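Local coordinates for protein putative xylanase (Bacteroides fragilis, PDB 2P1G) that is of unproven function but may hydrolyse glycosyl bonds, and belongs to an N-acetylmuramoyl-L-alanine amidase-like family, at residues 10-21 with 205-216; 120-128 with 141-149. One frame throughout, in Å; residues are numbered along the deposited sequence.

Interaction 1: 10-21 with 205-216; sequences LSNGLGFVDTPY and LHASSKEGKVVV
Three backbone hydrogen bonds tie residues 18-21 to the outer strand 213-216 and the turn before it: Asp-18 N to Val-214 O (2.8 Å), Val-214 N to Thr-19 O (2.8 Å) and Tyr-21 N to Gly-212 O (2.9 Å), with Pro-20 and Lys-213 forming a single beta bridge, so that residues 19-21 run only briefly alongside the strand.

Tyr-21 is the residue most covered by the opposite segment. Its ring, swung away from the backbone N at chi1 -176°, lies over the end of the hairpin. Ser-209 CB sits over one face in a CH-pi contact, 4.0 Å from the centroid, while Ala-207 O approaches the ring edge near its plane; Ala-207 CB meets Tyr-21 CD1 at 3.8 Å. Val-214 pushes its branched carbon against Phe-16 O. That oxygen is gripped from one face by both Thr-19 N and Thr-19 OG1, which pins the turn 16-19 from within. Farther along, the two methyls of Leu-205 divide the work. CD2 is pressed onto the helix backbone at Gly-13 C (3.6 Å), with the ends of Leu-10 and Leu-14 close by, and CD1 meets Val-17 CG2. Leu-14 CD2 also reaches Val-216 CG2. On the outside, Asp-18 and Lys-213 run side by side, their OD1 and NZ 3.7 Å apart in a long salt bridge.

Behind residues 10-21 lies helix 43-54, and Phe-16 meets Phe-46 edge-to-face, so this N-terminal segment is wedged between helix and sheet. The chemistry implies a join fixed in register by main-chain bonds and sealed by aliphatic packing, to which the long ion pair at the surface probably adds little.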
ATOM      1  N   LEU A  10      -3.875  10.079   9.773  1.00 22.80           N
ATOM      2  CA  LEU A  10      -4.567  11.081   9.010  1.00 22.04           C
ATOM      3  C   LEU A  10      -3.869  12.436   9.058  1.00 21.56           C
ATOM      4  O   LEU A  10      -3.685  13.052   8.020  1.00 21.49           O
ATOM      5  CB  LEU A  10      -6.013  11.179   9.478  1.00 21.76           C
ATOM      6  CG  LEU A  10      -6.977  11.793   8.490  1.00 21.82           C
ATOM      7  CD1 LEU A  10      -6.784  11.206   7.085  1.00 19.45           C
ATOM      8  CD2 LEU A  10      -8.392  11.596   9.021  1.00 20.97           C
ATOM      9  N   SER A  11      -3.439  12.889  10.240  1.00 21.28           N
ATOM     10  CA  SER A  11      -2.802  14.207  10.324  1.00 21.95           C
ATOM     11  C   SER A  11      -1.525  14.280   9.489  1.00 21.28           C
ATOM     12  O   SER A  11      -1.282  15.272   8.795  1.00 21.48           O
ATOM     13  CB  SER A  11      -2.522  14.617  11.771  1.00 22.15           C
ATOM     14  OG  SER A  11      -1.572  13.745  12.374  1.00 24.95           O
ATOM     15  N   ASN A  12      -0.702  13.241   9.548  1.00 19.85           N
ATOM     16  CA  ASN A  12       0.488  13.229   8.704  1.00 19.37           C
ATOM     17  C   ASN A  12       0.166  13.122   7.218  1.00 18.03           C
ATOM     18  O   ASN A  12       0.752  13.842   6.384  1.00 18.00           O
ATOM     19  CB  ASN A  12       1.475  12.156   9.163  1.00 19.78           C
ATOM     20  CG  ASN A  12       2.246  12.582  10.393  1.00 20.79           C
ATOM     21  OD1 ASN A  12       3.035  13.528  10.347  1.00 24.41           O
ATOM     22  ND2 ASN A  12       2.019  11.901  11.492  1.00 20.53           N
ATOM     23  N   GLY A  13      -0.797  12.263   6.890  1.00 16.91           N
ATOM     24  CA  GLY A  13      -1.247  12.091   5.512  1.00 16.35           C
ATOM     25  C   GLY A  13      -1.770  13.388   4.909  1.00 15.99           C
ATOM     26  O   GLY A  13      -1.474  13.715   3.758  1.00 14.34           O
ATOM     27  N   LEU A  14      -2.542  14.138   5.701  1.00 15.39           N
ATOM     28  CA  LEU A  14      -3.191  15.336   5.186  1.00 15.63           C
ATOM     29  C   LEU A  14      -2.190  16.412   4.802  1.00 16.11           C
ATOM     30  O   LEU A  14      -2.469  17.239   3.939  1.00 16.41           O
ATOM     31  CB  LEU A  14      -4.255  15.854   6.153  1.00 15.51           C
ATOM     32  CG  LEU A  14      -5.578  15.084   6.153  1.00 14.53           C
ATOM     33  CD1 LEU A  14      -6.419  15.498   7.361  1.00 16.11           C
ATOM     34  CD2 LEU A  14      -6.364  15.275   4.834  1.00 15.26           C
ATOM     35  N   GLY A  15      -1.015  16.377   5.427  1.00 16.63           N
ATOM     36  CA  GLY A  15       0.064  17.304   5.086  1.00 17.23           C
ATOM     37  C   GLY A  15       0.592  17.135   3.670  1.00 17.67           C
ATOM     38  O   GLY A  15       1.310  18.002   3.145  1.00 18.34           O
ATOM     39  N   PHE A  16       0.217  16.028   3.028  1.00 16.78           N
ATOM     40  CA  PHE A  16       0.660  15.745   1.672  1.00 16.22           C
ATOM     41  C   PHE A  16      -0.337  16.196   0.615  1.00 16.23           C
ATOM     42  O   PHE A  16      -0.084  16.026  -0.578  1.00 16.67           O
ATOM     43  CB  PHE A  16       0.883  14.244   1.490  1.00 15.63           C
ATOM     44  CG  PHE A  16       2.165  13.756   2.066  1.00 15.10           C
ATOM     45  CD1 PHE A  16       3.306  13.666   1.273  1.00 15.31           C
ATOM     46  CD2 PHE A  16       2.231  13.356   3.394  1.00 14.52           C
ATOM     47  CE1 PHE A  16       4.507  13.211   1.804  1.00 14.04           C
ATOM     48  CE2 PHE A  16       3.453  12.883   3.936  1.00 15.39           C
ATOM     49  CZ  PHE A  16       4.565  12.803   3.139  1.00 13.20           C
ATOM     50  N   VAL A  17      -1.471  16.742   1.033  1.00 16.32           N
ATOM     51  CA  VAL A  17      -2.505  17.085   0.044  1.00 17.07           C
ATOM     52  C   VAL A  17      -1.910  18.033  -1.017  1.00 17.38           C
ATOM     53  O   VAL A  17      -1.254  19.018  -0.679  1.00 17.22           O
ATOM     54  CB  VAL A  17      -3.805  17.616   0.718  1.00 17.29           C
ATOM     55  CG1 VAL A  17      -4.761  18.282  -0.295  1.00 18.25           C
ATOM     56  CG2 VAL A  17      -4.532  16.470   1.423  1.00 17.49           C
ATOM     57  N   ASP A  18      -2.136  17.695  -2.287  1.00 18.46           N
ATOM     58  CA  ASP A  18      -1.669  18.465  -3.444  1.00 19.77           C
ATOM     59  C   ASP A  18      -0.238  18.158  -3.872  1.00 19.31           C
ATOM     60  O   ASP A  18       0.221  18.680  -4.881  1.00 20.54           O
ATOM     61  CB  ASP A  18      -1.853  19.976  -3.247  1.00 20.48           C
ATOM     62  CG  ASP A  18      -3.304  20.385  -3.227  1.00 23.88           C
ATOM     63  OD1 ASP A  18      -4.126  19.749  -3.932  1.00 26.71           O
ATOM     64  OD2 ASP A  18      -3.613  21.348  -2.500  1.00 26.88           O
ATOM     65  N   THR A  19       0.464  17.310  -3.123  1.00 19.27           N
ATOM     66  CA  THR A  19       1.790  16.823  -3.550  1.00 18.49           C
ATOM     67  C   THR A  19       1.626  16.064  -4.863  1.00 18.42           C
ATOM     68  O   THR A  19       0.741  15.216  -4.978  1.00 17.99           O
ATOM     69  CB  THR A  19       2.424  15.886  -2.490  1.00 18.67           C
ATOM     70  OG1 THR A  19       2.625  16.606  -1.275  1.00 19.13           O
ATOM     71  CG2 THR A  19       3.777  15.320  -2.968  1.00 16.94           C
ATOM     72  N   PRO A  20       2.439  16.402  -5.879  1.00 17.99           N
ATOM     73  CA  PRO A  20       2.308  15.768  -7.185  1.00 18.36           C
ATOM     74  C   PRO A  20       2.512  14.264  -7.132  1.00 17.98           C
ATOM     75  O   PRO A  20       3.331  13.786  -6.361  1.00 17.71           O
ATOM     76  CB  PRO A  20       3.439  16.404  -8.007  1.00 19.32           C
ATOM     77  CG  PRO A  20       3.749  17.689  -7.309  1.00 19.30           C
ATOM     78  CD  PRO A  20       3.485  17.446  -5.859  1.00 18.48           C
ATOM     79  N   TYR A  21       1.758  13.547  -7.955  1.00 18.26           N
ATOM     80  CA  TYR A  21       1.972  12.131  -8.189  1.00 18.50           C
ATOM     81  C   TYR A  21       3.075  11.927  -9.217  1.00 18.72           C
ATOM     82  O   TYR A  21       3.137  12.638 -10.225  1.00 17.58           O
ATOM     83  CB  TYR A  21       0.687  11.505  -8.698  1.00 19.05           C
ATOM     84  CG  TYR A  21       0.758  10.016  -8.894  1.00 20.43           C
ATOM     85  CD1 TYR A  21       0.180   9.160  -7.972  1.00 19.76           C
ATOM     86  CD2 TYR A  21       1.389   9.457 -10.015  1.00 21.75           C
ATOM     87  CE1 TYR A  21       0.236   7.818  -8.137  1.00 19.96           C
ATOM     88  CE2 TYR A  21       1.447   8.079 -10.184  1.00 21.93           C
ATOM     89  CZ  TYR A  21       0.858   7.279  -9.237  1.00 20.63           C
ATOM     90  OH  TYR A  21       0.883   5.910  -9.364  1.00 23.54           O
ATOM     91  N   LEU A 205      -8.090   9.197   1.210  1.00 10.44           N
ATOM     92  CA  LEU A 205      -6.996  10.106   1.003  1.00 10.77           C
ATOM     93  C   LEU A 205      -5.894   9.287   0.313  1.00 10.73           C
ATOM     94  O   LEU A 205      -5.434   8.292   0.865  1.00  9.66           O
ATOM     95  CB  LEU A 205      -6.522  10.648   2.368  1.00 11.11           C
ATOM     96  CG  LEU A 205      -5.190  11.423   2.406  1.00 11.24           C
ATOM     97  CD1 LEU A 205      -5.199  12.707   1.541  1.00 12.14           C
ATOM     98  CD2 LEU A 205      -4.812  11.727   3.857  1.00 11.66           C
ATOM     99  N   HIS A 206      -5.490   9.681  -0.896  1.00 10.41           N
ATOM    100  CA  HIS A 206      -4.639   8.817  -1.690  1.00 11.58           C
ATOM    101  C   HIS A 206      -3.877   9.589  -2.749  1.00 12.37           C
ATOM    102  O   HIS A 206      -4.261  10.711  -3.102  1.00 12.46           O
ATOM    103  CB  HIS A 206      -5.478   7.687  -2.323  1.00 11.33           C
ATOM    104  CG  HIS A 206      -6.414   8.140  -3.412  1.00 13.74           C
ATOM    105  ND1 HIS A 206      -7.439   9.041  -3.200  1.00 15.64           N
ATOM    106  CD2 HIS A 206      -6.497   7.784  -4.714  1.00 14.83           C
ATOM    107  CE1 HIS A 206      -8.104   9.226  -4.327  1.00 15.95           C
ATOM    108  NE2 HIS A 206      -7.556   8.467  -5.259  1.00 17.45           N
ATOM    109  N   ALA A 207      -2.775   9.007  -3.224  1.00 12.54           N
ATOM    110  CA  ALA A 207      -2.055   9.592  -4.332  1.00 13.76           C
ATOM    111  C   ALA A 207      -2.701   9.062  -5.596  1.00 15.23           C
ATOM    112  O   ALA A 207      -2.676   7.866  -5.850  1.00 15.35           O
ATOM    113  CB  ALA A 207      -0.576   9.238  -4.273  1.00 13.69           C
ATOM    114  N   SER A 208      -3.284   9.980  -6.364  1.00 16.95           N
ATOM    115  CA  SER A 208      -4.097   9.664  -7.541  1.00 18.56           C
ATOM    116  C   SER A 208      -3.332   9.974  -8.834  1.00 19.21           C
ATOM    117  O   SER A 208      -2.927  11.111  -9.047  1.00 19.11           O
ATOM    118  CB  SER A 208      -5.377  10.522  -7.502  1.00 18.53           C
ATOM    119  OG  SER A 208      -6.140  10.391  -8.698  1.00 20.11           O
ATOM    120  N   SER A 209      -3.141   8.968  -9.690  1.00 20.81           N
ATOM    121  CA  SER A 209      -2.562   9.211 -11.000  1.00 22.13           C
ATOM    122  C   SER A 209      -3.600   9.927 -11.878  1.00 22.83           C
ATOM    123  O   SER A 209      -3.238  10.687 -12.773  1.00 23.09           O
ATOM    124  CB  SER A 209      -2.101   7.907 -11.653  1.00 22.44           C
ATOM    125  OG  SER A 209      -3.200   7.024 -11.808  1.00 24.89           O
ATOM    126  N   LYS A 210      -4.882   9.696 -11.598  1.00 23.07           N
ATOM    127  CA  LYS A 210      -5.970  10.382 -12.319  1.00 24.46           C
ATOM    128  C   LYS A 210      -5.940  11.901 -12.119  1.00 24.35           C
ATOM    129  O   LYS A 210      -6.000  12.660 -13.096  1.00 25.03           O
ATOM    130  CB  LYS A 210      -7.325   9.796 -11.916  1.00 24.52           C
ATOM    131  CG  LYS A 210      -8.530  10.356 -12.683  1.00 25.01           C
ATOM    132  CD  LYS A 210      -9.803   9.623 -12.306  1.00 25.97           C
ATOM    133  CE  LYS A 210     -11.015  10.313 -12.901  1.00 29.48           C
ATOM    134  NZ  LYS A 210     -12.227   9.462 -12.811  1.00 32.48           N
ATOM    135  N   GLU A 211      -5.827  12.334 -10.860  1.00 23.72           N
ATOM    136  CA  GLU A 211      -5.773  13.753 -10.493  1.00 23.61           C
ATOM    137  C   GLU A 211      -4.367  14.306 -10.584  1.00 22.08           C
ATOM    138  O   GLU A 211      -4.168  15.527 -10.590  1.00 22.13           O
ATOM    139  CB  GLU A 211      -6.297  13.970  -9.060  1.00 23.81           C
ATOM    140  CG  GLU A 211      -7.646  13.323  -8.762  1.00 28.51           C
ATOM    141  CD  GLU A 211      -8.829  14.186  -9.157  1.00 34.58           C
ATOM    142  OE1 GLU A 211      -8.960  14.518 -10.361  1.00 36.12           O
ATOM    143  OE2 GLU A 211      -9.641  14.530  -8.258  1.00 37.65           O
ATOM    144  N   GLY A 212      -3.384  13.406 -10.639  1.00 20.78           N
ATOM    145  CA  GLY A 212      -1.975  13.779 -10.709  1.00 18.51           C
ATOM    146  C   GLY A 212      -1.393  14.309  -9.417  1.00 17.01           C
ATOM    147  O   GLY A 212      -0.360  14.980  -9.425  1.00 16.57           O
ATOM    148  N   LYS A 213      -2.059  14.031  -8.297  1.00 15.88           N
ATOM    149  CA  LYS A 213      -1.592  14.513  -7.005  1.00 14.06           C
ATOM    150  C   LYS A 213      -2.304  13.794  -5.864  1.00 13.54           C
ATOM    151  O   LYS A 213      -3.283  13.071  -6.095  1.00 12.74           O
ATOM    152  CB  LYS A 213      -1.825  16.024  -6.870  1.00 14.42           C
ATOM    153  CG  LYS A 213      -3.306  16.412  -6.863  1.00 14.52           C
ATOM    154  CD  LYS A 213      -3.469  17.892  -7.221  1.00 17.91           C
ATOM    155  CE  LYS A 213      -4.928  18.322  -7.145  1.00 19.62           C
ATOM    156  NZ  LYS A 213      -5.094  19.778  -7.513  1.00 24.12           N
ATOM    157  N   VAL A 214      -1.809  14.011  -4.644  1.00 12.69           N
ATOM    158  CA  VAL A 214      -2.465  13.498  -3.419  1.00 11.65           C
ATOM    159  C   VAL A 214      -3.746  14.290  -3.191  1.00 12.81           C
ATOM    160  O   VAL A 214      -3.712  15.521  -3.150  1.00 12.15           O
ATOM    161  CB  VAL A 214      -1.570  13.625  -2.164  1.00 11.89           C
ATOM    162  CG1 VAL A 214      -2.339  13.195  -0.880  1.00 11.26           C
ATOM    163  CG2 VAL A 214      -0.305  12.786  -2.325  1.00 12.00           C
ATOM    164  N   VAL A 215      -4.869  13.578  -3.054  1.00 12.93           N
ATOM    165  CA  VAL A 215      -6.182  14.219  -2.853  1.00 14.09           C
ATOM    166  C   VAL A 215      -7.033  13.467  -1.834  1.00 14.74           C
ATOM    167  O   VAL A 215      -6.847  12.273  -1.607  1.00 13.89           O
ATOM    168  CB  VAL A 215      -7.006  14.260  -4.184  1.00 14.67           C
ATOM    169  CG1 VAL A 215      -6.264  15.042  -5.259  1.00 15.77           C
ATOM    170  CG2 VAL A 215      -7.330  12.843  -4.666  1.00 14.85           C
ATOM    171  N   VAL A 216      -7.978  14.182  -1.224  1.00 14.78           N
ATOM    172  CA  VAL A 216      -9.102  13.524  -0.566  1.00 15.87           C
ATOM    173  C   VAL A 216     -10.095  13.266  -1.711  1.00 16.42           C
ATOM    174  O   VAL A 216     -10.591  14.221  -2.351  1.00 15.80           O
ATOM    175  CB  VAL A 216      -9.701  14.421   0.528  1.00 16.00           C
ATOM    176  CG1 VAL A 216     -10.950  13.787   1.156  1.00 18.23           C
ATOM    177  CG2 VAL A 216      -8.654  14.706   1.615  1.00 18.19           C
TER

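Interaction 2: 120-128 with 141-149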
ATOM      1  N   SER A 120      -2.888 -14.838  -5.420  1.00 15.75           N
ATOM      2  CA  SER A 120      -2.320 -15.404  -6.639  1.00 17.78           C
ATOM      3  C   SER A 120      -1.504 -14.311  -7.290  1.00 16.98           C
ATOM      4  O   SER A 120      -2.055 -13.462  -8.002  1.00 17.40           O
ATOM      5  CB  SER A 120      -3.403 -15.900  -7.602  1.00 18.55           C
ATOM      6  OG  SER A 120      -2.794 -16.588  -8.704  1.00 22.17           O
ATOM      7  N   LEU A 121      -0.200 -14.325  -6.999  1.00 16.80           N
ATOM      8  CA  LEU A 121       0.740 -13.294  -7.452  1.00 15.67           C
ATOM      9  C   LEU A 121       1.644 -13.834  -8.578  1.00 15.73           C
ATOM     10  O   LEU A 121       2.210 -14.921  -8.449  1.00 15.02           O
ATOM     11  CB  LEU A 121       1.603 -12.850  -6.279  1.00 16.20           C
ATOM     12  CG  LEU A 121       0.859 -12.470  -4.994  1.00 16.87           C
ATOM     13  CD1 LEU A 121       1.839 -12.191  -3.892  1.00 15.64           C
ATOM     14  CD2 LEU A 121      -0.035 -11.272  -5.267  1.00 15.63           C
ATOM     15  N   SER A 122       1.783 -13.067  -9.661  1.00 14.63           N
ATOM     16  CA  SER A 122       2.594 -13.490 -10.800  1.00 14.62           C
ATOM     17  C   SER A 122       2.852 -12.383 -11.797  1.00 14.06           C
ATOM     18  O   SER A 122       3.568 -12.597 -12.772  1.00 14.05           O
ATOM     19  CB  SER A 122       1.955 -14.689 -11.527  1.00 14.63           C
ATOM     20  OG  SER A 122       0.638 -14.409 -12.005  1.00 17.59           O
ATOM     21  N   TYR A 123       2.287 -11.203 -11.555  1.00 13.30           N
ATOM     22  CA  TYR A 123       2.343 -10.152 -12.556  1.00 12.90           C
ATOM     23  C   TYR A 123       3.770  -9.774 -12.854  1.00 12.62           C
ATOM     24  O   TYR A 123       4.136  -9.657 -14.012  1.00 11.99           O
ATOM     25  CB  TYR A 123       1.574  -8.909 -12.131  1.00 13.79           C
ATOM     26  CG  TYR A 123       1.470  -7.864 -13.230  1.00 14.02           C
ATOM     27  CD1 TYR A 123       0.361  -7.808 -14.064  1.00 15.45           C
ATOM     28  CD2 TYR A 123       2.499  -6.941 -13.432  1.00 14.47           C
ATOM     29  CE1 TYR A 123       0.258  -6.807 -15.081  1.00 14.33           C
ATOM     30  CE2 TYR A 123       2.426  -5.972 -14.452  1.00 14.44           C
ATOM     31  CZ  TYR A 123       1.298  -5.910 -15.261  1.00 14.61           C
ATOM     32  OH  TYR A 123       1.233  -4.944 -16.262  1.00 17.96           O
ATOM     33  N   MET A 124       4.579  -9.558 -11.820  1.00 11.65           N
ATOM     34  CA  MET A 124       5.918  -9.037 -12.053  1.00 12.62           C
ATOM     35  C   MET A 124       6.796 -10.028 -12.815  1.00 13.46           C
ATOM     36  O   MET A 124       7.496  -9.647 -13.750  1.00 14.36           O
ATOM     37  CB  MET A 124       6.592  -8.639 -10.726  1.00 11.63           C
ATOM     38  CG  MET A 124       5.896  -7.496  -9.978  1.00 13.46           C
ATOM     39  SD  MET A 124       6.826  -6.947  -8.502  1.00  9.99           S
ATOM     40  CE  MET A 124       8.159  -6.009  -9.279  1.00 12.63           C
ATOM     41  N   SER A 125       6.746 -11.298 -12.441  1.00 14.52           N
ATOM     42  CA  SER A 125       7.629 -12.270 -13.105  1.00 16.06           C
ATOM     43  C   SER A 125       7.101 -12.631 -14.497  1.00 16.84           C
ATOM     44  O   SER A 125       7.848 -13.128 -15.334  1.00 18.39           O
ATOM     45  CB  SER A 125       7.851 -13.502 -12.243  1.00 16.00           C
ATOM     46  OG  SER A 125       6.704 -14.319 -12.229  1.00 16.00           O
ATOM     47  N   THR A 126       5.830 -12.324 -14.744  1.00 17.01           N
ATOM     48  CA  THR A 126       5.165 -12.569 -16.034  1.00 18.50           C
ATOM     49  C   THR A 126       5.424 -11.439 -17.026  1.00 17.39           C
ATOM     50  O   THR A 126       5.412 -11.657 -18.246  1.00 17.97           O
ATOM     51  CB  THR A 126       3.633 -12.763 -15.820  1.00 18.16           C
ATOM     52  OG1 THR A 126       3.433 -14.044 -15.228  1.00 22.75           O
ATOM     53  CG2 THR A 126       2.831 -12.696 -17.146  1.00 22.01           C
ATOM     54  N   HIS A 127       5.659 -10.243 -16.506  1.00 16.21           N
ATOM     55  CA  HIS A 127       5.928  -9.051 -17.322  1.00 16.01           C
ATOM     56  C   HIS A 127       7.229  -8.359 -16.859  1.00 15.16           C
ATOM     57  O   HIS A 127       7.223  -7.168 -16.579  1.00 14.21           O
ATOM     58  CB  HIS A 127       4.769  -8.049 -17.225  1.00 16.26           C
ATOM     59  CG  HIS A 127       3.454  -8.591 -17.677  1.00 18.68           C
ATOM     60  ND1 HIS A 127       3.163  -8.828 -19.005  1.00 20.06           N
ATOM     61  CD2 HIS A 127       2.349  -8.948 -16.978  1.00 19.79           C
ATOM     62  CE1 HIS A 127       1.937  -9.312 -19.105  1.00 21.01           C
ATOM     63  NE2 HIS A 127       1.418  -9.385 -17.892  1.00 20.70           N
ATOM     64  N   PRO A 128       8.364  -9.093 -16.828  1.00 15.02           N
ATOM     65  CA  PRO A 128       9.572  -8.483 -16.283  1.00 14.48           C
ATOM     66  C   PRO A 128      10.059  -7.344 -17.173  1.00 14.21           C
ATOM     67  O   PRO A 128      10.768  -6.458 -16.704  1.00 13.51           O
ATOM     68  CB  PRO A 128      10.584  -9.633 -16.289  1.00 14.81           C
ATOM     69  CG  PRO A 128      10.118 -10.541 -17.379  1.00 15.61           C
ATOM     70  CD  PRO A 128       8.617 -10.446 -17.362  1.00 14.84           C
ATOM     71  N   VAL A 141      14.349 -11.637 -11.567  1.00 12.50           N
ATOM     72  CA  VAL A 141      13.076 -12.255 -11.946  1.00 12.53           C
ATOM     73  C   VAL A 141      12.878 -13.588 -11.190  1.00 12.37           C
ATOM     74  O   VAL A 141      11.790 -13.867 -10.665  1.00 11.73           O
ATOM     75  CB  VAL A 141      12.981 -12.475 -13.466  1.00 12.50           C
ATOM     76  CG1 VAL A 141      11.709 -13.234 -13.821  1.00 13.32           C
ATOM     77  CG2 VAL A 141      13.008 -11.135 -14.174  1.00 13.35           C
ATOM     78  N   ALA A 142      13.941 -14.388 -11.128  1.00 12.08           N
ATOM     79  CA  ALA A 142      13.876 -15.689 -10.450  1.00 12.65           C
ATOM     80  C   ALA A 142      13.526 -15.471  -8.984  1.00 12.99           C
ATOM     81  O   ALA A 142      12.707 -16.210  -8.425  1.00 12.85           O
ATOM     82  CB  ALA A 142      15.209 -16.426 -10.549  1.00 12.86           C
ATOM     83  N   GLN A 143      14.145 -14.471  -8.371  1.00 13.31           N
ATOM     84  CA  GLN A 143      13.880 -14.162  -6.964  1.00 13.81           C
ATOM     85  C   GLN A 143      12.436 -13.718  -6.771  1.00 13.39           C
ATOM     86  O   GLN A 143      11.769 -14.155  -5.827  1.00 13.04           O
ATOM     87  CB  GLN A 143      14.857 -13.112  -6.416  1.00 14.37           C
ATOM     88  CG  GLN A 143      14.746 -12.856  -4.902  1.00 16.56           C
ATOM     89  CD  GLN A 143      14.953 -14.118  -4.061  1.00 21.86           C
ATOM     90  OE1 GLN A 143      16.052 -14.658  -4.006  1.00 23.05           O
ATOM     91  NE2 GLN A 143      13.886 -14.589  -3.404  1.00 21.06           N
ATOM     92  N   MET A 144      11.934 -12.853  -7.657  1.00 13.12           N
ATOM     93  CA  MET A 144      10.543 -12.384  -7.506  1.00 11.41           C
ATOM     94  C   MET A 144       9.591 -13.563  -7.681  1.00 12.38           C
ATOM     95  O   MET A 144       8.599 -13.672  -6.958  1.00 11.76           O
ATOM     96  CB  MET A 144      10.222 -11.253  -8.490  1.00 11.38           C
ATOM     97  CG  MET A 144      10.811  -9.870  -8.125  1.00 11.51           C
ATOM     98  SD  MET A 144      10.693  -9.296  -6.381  1.00  4.69           S
ATOM     99  CE  MET A 144       8.903  -9.450  -6.133  1.00 13.72           C
ATOM    100  N   ALA A 145       9.904 -14.469  -8.606  1.00 12.19           N
ATOM    101  CA  ALA A 145       9.089 -15.678  -8.771  1.00 13.01           C
ATOM    102  C   ALA A 145       9.068 -16.544  -7.489  1.00 13.61           C
ATOM    103  O   ALA A 145       8.033 -17.142  -7.163  1.00 13.82           O
ATOM    104  CB  ALA A 145       9.568 -16.506  -9.972  1.00 13.35           C
ATOM    105  N   LYS A 146      10.188 -16.602  -6.764  1.00 14.31           N
ATOM    106  CA  LYS A 146      10.218 -17.329  -5.486  1.00 15.42           C
ATOM    107  C   LYS A 146       9.307 -16.665  -4.458  1.00 15.76           C
ATOM    108  O   LYS A 146       8.574 -17.349  -3.731  1.00 16.27           O
ATOM    109  CB  LYS A 146      11.637 -17.429  -4.935  1.00 15.98           C
ATOM    110  CG  LYS A 146      12.534 -18.374  -5.713  1.00 18.18           C
ATOM    111  CD  LYS A 146      13.949 -18.343  -5.127  1.00 23.97           C
ATOM    112  CE  LYS A 146      14.977 -18.867  -6.119  1.00 27.61           C
ATOM    113  NZ  LYS A 146      16.358 -18.496  -5.652  1.00 30.82           N
ATOM    114  N   TYR A 147       9.327 -15.337  -4.421  1.00 15.18           N
ATOM    115  CA  TYR A 147       8.468 -14.612  -3.482  1.00 15.71           C
ATOM    116  C   TYR A 147       6.989 -14.738  -3.844  1.00 15.63           C
ATOM    117  O   TYR A 147       6.129 -14.947  -2.960  1.00 15.72           O
ATOM    118  CB  TYR A 147       8.884 -13.143  -3.382  1.00 15.18           C
ATOM    119  CG  TYR A 147      10.221 -12.885  -2.721  1.00 15.93           C
ATOM    120  CD1 TYR A 147      10.619 -13.596  -1.579  1.00 17.09           C
ATOM    121  CD2 TYR A 147      11.059 -11.885  -3.196  1.00 15.55           C
ATOM    122  CE1 TYR A 147      11.820 -13.344  -0.960  1.00 17.12           C
ATOM    123  CE2 TYR A 147      12.274 -11.613  -2.586  1.00 15.29           C
ATOM    124  CZ  TYR A 147      12.652 -12.352  -1.467  1.00 17.15           C
ATOM    125  OH  TYR A 147      13.847 -12.086  -0.863  1.00 16.68           O
ATOM    126  N   GLU A 148       6.681 -14.617  -5.135  1.00 14.59           N
ATOM    127  CA  GLU A 148       5.319 -14.843  -5.624  1.00 15.29           C
ATOM    128  C   GLU A 148       4.814 -16.228  -5.238  1.00 16.33           C
ATOM    129  O   GLU A 148       3.656 -16.389  -4.813  1.00 16.28           O
ATOM    130  CB  GLU A 148       5.244 -14.681  -7.145  1.00 14.95           C
ATOM    131  CG  GLU A 148       5.520 -13.244  -7.615  1.00 13.43           C
ATOM    132  CD  GLU A 148       5.776 -13.183  -9.121  1.00 15.52           C
ATOM    133  OE1 GLU A 148       5.953 -14.261  -9.720  1.00 15.61           O
ATOM    134  OE2 GLU A 148       5.771 -12.073  -9.693  1.00 14.98           O
ATOM    135  N   LYS A 149       5.675 -17.233  -5.394  1.00 17.29           N
ATOM    136  CA  LYS A 149       5.246 -18.611  -5.146  1.00 19.84           C
ATOM    137  C   LYS A 149       4.969 -18.834  -3.668  1.00 19.01           C
ATOM    138  O   LYS A 149       4.038 -19.566  -3.312  1.00 19.71           O
ATOM    139  CB  LYS A 149       6.285 -19.628  -5.649  1.00 19.47           C
ATOM    140  CG  LYS A 149       6.256 -19.803  -7.167  1.00 22.32           C
ATOM    141  CD  LYS A 149       7.188 -20.939  -7.648  1.00 23.97           C
ATOM    142  CE  LYS A 149       7.490 -20.799  -9.143  1.00 28.68           C
ATOM    143  NZ  LYS A 149       8.829 -20.170  -9.372  1.00 32.78           N
TER
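Glu-148 OE2 is held by the backbone N of Ser-125, at 3.0 Å, and shares a further hydrogen bond with Tyr-91 OH; the other oxygen, Glu-148 OE1, takes the proton of Ser-125 OG at 2.6 Å. Toward Ser-125 each oxygen accepts on its syn lone pair. Three bonds thus hold the buried carboxylate, which would probably favour its charged form. An extended chain beyond CG (chi2 166°) carries it across from helix 138-151 to the start of helix 123-126. On the way Glu-148 CB passes Leu-121 O at 3.3 Å, and CD lies against Ser-122 CA. Ser-125 OG, held between its own N and carbonyl carbon (chi1 74°), faces the same carboxylate as its amide.

Apolar contacts line the rest. Met-124 SD lies 4.0 Å from Met-144 CE on the buried side, and the Ser-125 and Ala-145 CB atoms touch at 4.1 Å. Beyond the C-terminal end of helix 123-126, Val-141 CG2 packs on Pro-128 CB at 3.6 Å. Tyr-91 OH also bonds Met-124 N, tying a second amide of the short helix to the site. A buried glutamate from one helix thus meets a backbone N-H in the first turn of another, as acidic side chains often do at helix N-termini.

Both contacts are partly buried and lie on opposite sides of the chain's centre, their centres 29 Å apart and their nearest atoms about 13 Å apart. Interaction 2 is nested within the long loop that interaction 1 closes, and the two share no helix or strand. Interaction 1 brings the N-terminal segment onto a late hairpin of the main antiparallel sheet, so main-chain bonds carry much of the join and its one ion pair lies outside. Interaction 2 joins two helices close in sequence, where an enclosed carboxylate does the polar work. One is long-range closure at a sheet edge; the other is local helical assembly.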